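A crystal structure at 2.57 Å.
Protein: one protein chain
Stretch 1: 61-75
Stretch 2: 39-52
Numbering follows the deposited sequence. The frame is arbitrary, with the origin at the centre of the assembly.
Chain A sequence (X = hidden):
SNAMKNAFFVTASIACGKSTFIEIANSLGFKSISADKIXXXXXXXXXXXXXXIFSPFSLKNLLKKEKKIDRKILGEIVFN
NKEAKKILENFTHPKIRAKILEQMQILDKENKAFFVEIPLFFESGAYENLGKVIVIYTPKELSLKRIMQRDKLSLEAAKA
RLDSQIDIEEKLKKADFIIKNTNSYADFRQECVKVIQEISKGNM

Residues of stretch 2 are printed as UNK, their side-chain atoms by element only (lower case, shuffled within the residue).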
# COMPACT_ATOMS: atom_id res chain seq x y z
N ASN A 61 2.61 6.42 28.81
CA ASN A 61 1.43 7.24 28.88
C ASN A 61 1.38 8.12 27.67
O ASN A 61 2.38 8.69 27.26
CB ASN A 61 1.39 8.07 30.16
CG ASN A 61 -0.02 8.50 30.51
OD1 ASN A 61 -0.69 9.20 29.74
ND2 ASN A 61 -0.50 8.06 31.68
N LEU A 62 0.19 8.22 27.10
CA LEU A 62 -0.04 9.11 26.00
C LEU A 62 -0.19 10.52 26.52
O LEU A 62 0.37 11.45 25.94
CB LEU A 62 -1.27 8.69 25.24
CG LEU A 62 -0.87 7.65 24.20
CD1 LEU A 62 -2.10 6.89 23.75
CD2 LEU A 62 -0.16 8.31 23.02
N LEU A 63 -0.94 10.66 27.61
CA LEU A 63 -1.20 11.96 28.22
C LEU A 63 0.04 12.50 28.94
O LEU A 63 0.63 11.81 29.77
CB LEU A 63 -2.41 11.90 29.16
CG LEU A 63 -3.69 11.39 28.49
CD1 LEU A 63 -4.87 11.42 29.46
CD2 LEU A 63 -4.02 12.16 27.22
N LYS A 64 0.41 13.73 28.58
CA LYS A 64 1.63 14.40 29.04
C LYS A 64 1.36 15.19 30.30
O LYS A 64 2.13 15.15 31.26
CB LYS A 64 2.11 15.36 27.94
CG LYS A 64 3.54 15.86 28.09
CD LYS A 64 4.23 16.08 26.74
CE LYS A 64 3.92 17.44 26.12
NZ LYS A 64 4.52 17.59 24.75
N LYS A 65 0.26 15.93 30.28
CA LYS A 65 -0.12 16.73 31.43
C LYS A 65 -1.64 16.85 31.43
O LYS A 65 -2.33 15.85 31.65
CB LYS A 65 0.61 18.09 31.41
CG LYS A 65 0.38 18.95 32.66
CD LYS A 65 0.96 20.36 32.52
CE LYS A 65 0.11 21.38 33.32
NZ LYS A 65 0.78 22.73 33.37
N GLU A 66 -2.16 18.04 31.16
CA GLU A 66 -3.56 18.32 31.41
C GLU A 66 -4.32 18.14 30.12
O GLU A 66 -4.56 19.10 29.38
CB GLU A 66 -3.75 19.72 31.99
CG GLU A 66 -3.33 19.80 33.45
CD GLU A 66 -3.59 21.14 34.09
OE1 GLU A 66 -2.84 21.51 35.01
OE2 GLU A 66 -4.55 21.82 33.65
N LYS A 67 -4.68 16.89 29.88
CA LYS A 67 -5.38 16.50 28.67
C LYS A 67 -4.63 16.99 27.42
O LYS A 67 -5.20 17.62 26.53
CB LYS A 67 -6.84 16.95 28.72
CG LYS A 67 -7.68 16.06 29.64
CD LYS A 67 -9.09 16.57 29.88
CE LYS A 67 -9.21 17.34 31.20
NZ LYS A 67 -10.63 17.57 31.58
N LYS A 68 -3.33 16.70 27.40
CA LYS A 68 -2.49 16.96 26.24
C LYS A 68 -1.89 15.63 25.78
O LYS A 68 -1.69 14.74 26.60
CB LYS A 68 -1.39 17.97 26.60
CG LYS A 68 -1.56 19.34 25.97
CD LYS A 68 -0.45 20.30 26.38
CE LYS A 68 0.01 21.19 25.22
NZ LYS A 68 0.44 22.54 25.71
N ILE A 69 -1.63 15.51 24.48
CA ILE A 69 -1.13 14.25 23.88
C ILE A 69 0.39 14.33 23.73
O ILE A 69 0.92 15.29 23.15
CB ILE A 69 -1.79 13.95 22.51
CG1 ILE A 69 -3.08 13.15 22.67
CG2 ILE A 69 -0.86 13.20 21.56
CD1 ILE A 69 -2.88 11.66 22.81
N ASP A 70 1.08 13.32 24.24
CA ASP A 70 2.50 13.18 24.00
C ASP A 70 2.65 12.74 22.55
O ASP A 70 2.41 11.57 22.22
CB ASP A 70 3.11 12.15 24.95
CG ASP A 70 4.60 12.39 25.23
OD1 ASP A 70 5.32 12.97 24.38
OD2 ASP A 70 5.06 11.98 26.32
N ARG A 71 3.00 13.69 21.68
CA ARG A 71 3.09 13.46 20.23
C ARG A 71 4.30 12.62 19.84
O ARG A 71 4.32 12.01 18.76
CB ARG A 71 3.08 14.80 19.46
CG ARG A 71 1.69 15.28 19.04
CD ARG A 71 1.49 16.79 19.15
NE ARG A 71 2.19 17.55 18.11
CZ ARG A 71 3.17 18.43 18.31
NH1 ARG A 71 3.63 18.72 19.53
NH2 ARG A 71 3.70 19.06 17.27
N LYS A 72 5.31 12.58 20.70
CA LYS A 72 6.49 11.76 20.45
C LYS A 72 6.13 10.27 20.55
O LYS A 72 6.38 9.49 19.65
CB LYS A 72 7.61 12.10 21.43
CG LYS A 72 8.99 11.58 21.02
CD LYS A 72 10.11 12.08 21.93
CE LYS A 72 11.39 11.28 21.72
NZ LYS A 72 12.47 11.65 22.67
N ILE A 73 5.53 9.92 21.68
CA ILE A 73 5.04 8.58 21.91
C ILE A 73 4.02 8.15 20.85
O ILE A 73 4.15 7.06 20.27
CB ILE A 73 4.45 8.47 23.34
CG1 ILE A 73 5.55 8.71 24.38
CG2 ILE A 73 3.84 7.09 23.57
CD1 ILE A 73 5.06 8.77 25.81
N LEU A 74 3.02 8.99 20.57
CA LEU A 74 1.98 8.61 19.61
C LEU A 74 2.59 8.27 18.27
O LEU A 74 2.20 7.26 17.65
CB LEU A 74 0.95 9.71 19.42
CG LEU A 74 -0.14 9.44 18.36
CD1 LEU A 74 -1.13 8.41 18.86
CD2 LEU A 74 -0.85 10.74 18.02
N GLY A 75 3.51 9.11 17.80
CA GLY A 75 4.27 8.81 16.58
C GLY A 75 5.14 7.54 16.65
O GLY A 75 5.32 6.86 15.64
N UNK A 39 -4.47 20.51 12.07
CA UNK A 39 -4.19 19.09 12.31
C UNK A 39 -3.66 18.82 13.72
O UNK A 39 -4.09 17.88 14.39
c UNK A 39 -3.24 18.55 11.26
N UNK A 40 -2.74 19.65 14.17
CA UNK A 40 -2.09 19.46 15.44
C UNK A 40 -3.12 19.66 16.56
O UNK A 40 -3.11 18.94 17.58
c UNK A 40 1.08 21.12 18.53
c UNK A 40 -0.19 20.37 16.89
n UNK A 40 0.62 21.40 17.32
c UNK A 40 -0.22 19.47 17.90
c UNK A 40 -0.87 20.39 15.55
n UNK A 40 0.58 19.96 18.90
N UNK A 41 -4.04 20.60 16.34
CA UNK A 41 -5.08 20.93 17.33
C UNK A 41 -6.15 19.82 17.45
O UNK A 41 -6.84 19.73 18.47
n UNK A 41 -7.18 22.73 21.21
c UNK A 41 -7.47 23.76 20.17
c UNK A 41 -7.35 23.16 18.77
c UNK A 41 -5.93 23.22 18.21
c UNK A 41 -5.72 22.29 17.00
N UNK A 42 -6.30 18.98 16.43
CA UNK A 42 -7.25 17.87 16.49
C UNK A 42 -6.79 16.84 17.53
O UNK A 42 -7.61 16.37 18.35
c UNK A 42 -7.43 17.19 15.12
c UNK A 42 -9.51 18.65 14.82
c UNK A 42 -8.05 15.81 15.27
c UNK A 42 -8.30 18.04 14.19
N UNK A 43 -5.49 16.53 17.52
CA UNK A 43 -4.91 15.63 18.52
C UNK A 43 -5.15 16.10 19.95
O UNK A 43 -5.44 15.27 20.81
c UNK A 43 -3.42 15.45 18.29
c UNK A 43 -3.09 14.90 16.91
c UNK A 43 -3.90 13.65 16.55
c UNK A 43 -1.60 14.63 16.83
N UNK A 44 -5.04 17.41 20.20
CA UNK A 44 -5.26 17.96 21.54
C UNK A 44 -6.73 18.05 21.91
O UNK A 44 -7.08 17.87 23.07
o UNK A 44 -2.54 18.64 22.66
c UNK A 44 -3.10 19.33 21.77
c UNK A 44 -4.63 19.35 21.68
o UNK A 44 -2.45 20.03 20.98
N UNK A 45 -7.61 18.37 20.97
CA UNK A 45 -9.06 18.43 21.30
C UNK A 45 -9.58 17.05 21.63
O UNK A 45 -10.55 16.93 22.34
c UNK A 45 -9.80 20.48 19.91
c UNK A 45 -9.90 18.97 20.15
o UNK A 45 -9.84 21.58 17.78
o UNK A 45 -11.69 20.53 18.43
c UNK A 45 -10.49 20.89 18.62
N UNK A 46 -8.96 16.02 21.06
CA UNK A 46 -9.37 14.62 21.25
C UNK A 46 -8.30 13.85 21.98
O UNK A 46 -7.89 12.78 21.54
c UNK A 46 -9.64 13.96 19.91
o UNK A 46 -11.93 14.36 19.58
n UNK A 46 -10.52 15.48 18.24
c UNK A 46 -10.80 14.60 19.21
N UNK A 47 -7.85 14.42 23.09
CA UNK A 47 -6.73 13.86 23.81
C UNK A 47 -7.20 12.69 24.66
O UNK A 47 -6.55 11.66 24.68
c UNK A 47 -6.05 14.94 24.65
N UNK A 48 -8.33 12.83 25.36
CA UNK A 48 -8.82 11.70 26.15
C UNK A 48 -9.22 10.50 25.28
O UNK A 48 -8.87 9.36 25.61
c UNK A 48 -8.46 12.24 29.08
c UNK A 48 -10.79 13.16 29.20
c UNK A 48 -9.58 12.91 28.30
c UNK A 48 -9.98 12.09 27.07
N UNK A 49 -9.94 10.73 24.19
CA UNK A 49 -10.37 9.57 23.41
C UNK A 49 -9.17 8.82 22.84
O UNK A 49 -9.12 7.60 22.89
c UNK A 49 -13.11 8.21 23.27
o UNK A 49 -12.54 7.28 22.62
o UNK A 49 -13.87 7.97 24.26
c UNK A 49 -11.41 9.93 22.34
c UNK A 49 -12.84 9.68 22.82
N UNK A 50 -8.17 9.56 22.38
CA UNK A 50 -6.95 8.97 21.83
C UNK A 50 -6.19 8.12 22.88
O UNK A 50 -5.70 7.02 22.60
c UNK A 50 -5.81 12.12 19.77
c UNK A 50 -6.13 9.88 18.74
c UNK A 50 -6.05 10.07 21.25
c UNK A 50 -6.48 10.76 19.94
N UNK A 51 -6.09 8.61 24.10
CA UNK A 51 -5.51 7.80 25.16
C UNK A 51 -6.19 6.43 25.23
O UNK A 51 -5.47 5.42 25.23
o UNK A 51 -4.48 5.91 28.86
c UNK A 51 -5.60 8.49 26.50
c UNK A 51 -5.30 6.71 28.34
o UNK A 51 -6.56 6.58 28.41
c UNK A 51 -4.70 7.89 27.57
N UNK A 52 -7.53 6.37 25.28
CA UNK A 52 -8.28 5.06 25.33
C UNK A 52 -7.90 4.14 24.16
O UNK A 52 -7.42 3.06 24.34
c UNK A 52 -11.55 6.60 26.50
n UNK A 52 -12.93 8.22 27.92
c UNK A 52 -9.80 5.26 25.28
c UNK A 52 -10.47 5.53 26.62
c UNK A 52 -12.12 6.96 27.87

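Position 39 carries a single side-chain carbon, buried and out of reach of stretch 1; one carbon means alanine, Ala39. At position 40 one carbon leads to a five-membered ring, and the guanidinium of Arg71 lies flat on that ring, with centres 3.5 Å apart and planes at 24°; the ring of three carbons and two nitrogens is that of histidine, His40. Although NE of Arg71 comes within 3.0 Å of NE2 of His40, the angle is poor for a hydrogen bond, as expected when one plane lies over the other.

Position 41 has four carbons in a row ending in nitrogen, exposed and remote from stretch 1: Lys41. Position 42 has four carbons forked at the first, one arm two carbons long, and is buried away from the contact: Ile42. At position 43 four carbons fork at the second, and one carbon at the end of the fork touches both CD2 of Leu74 and CG of Arg71; the fork is that of leucine, Leu43, with CD1 of Leu43 4.1 Å from CD2 of Leu74 and 4.0 Å from CG of Arg71.

Position 44 shows two carbons, the second carrying two oxygens, one of which approaches CG of Lys68, a contact with the aliphatic part of the lysine. This is aspartate, Asp44, and the distance from its OD1 to CG of Lys68 is 3.5 Å. Position 45 has three carbons, the third bearing two oxygens, and points away: Glu45.

Position 46 has two carbons, then one oxygen and one nitrogen, which fits asparagine. Asn46 leaves the first helix and precedes the next; its ND2 donates to O of Ile42 (3.0 Å). At position 47 the lone CB lies 3.4 Å from O of Lys67 and 4.0 Å from CG1 of Ile69; one carbon means alanine, Ala47.

Position 48 has four carbons forked at the second, and a carbon at the end of the fork meets CD1 of Leu63: this is Leu48, its CD2 3.7 Å from CD1 of Leu63. Position 49, three carbons ending in two oxygens, makes no contact with stretch 1: Glu49. Position 50, again four carbons forked at the second, has its CB 3.9 Å from CD1 of Ile69: Leu50. At position 51 three carbons end in two oxygens, and the second carbon packs against CG of Leu63; this is Glu51, its CG 3.8 Å from CG of Leu63. Position 52, four carbons in a row and a nitrogen, points away: Lys52, with a long salt bridge from NZ to OE1 of Glu49 (3.8 Å).

No hydrogen bond joins the stretches. The single side-chain carbon of Ala47 lies where the backbone of stretch 1 comes close, and Leu62, Leu63 and Ile69 pack against the second helix. Leu74 extends the apolar contact to Leu43, while the Arg71–His40 stack adds a polar flank.

Stretch 2 39-52: AHKILDENALELEK
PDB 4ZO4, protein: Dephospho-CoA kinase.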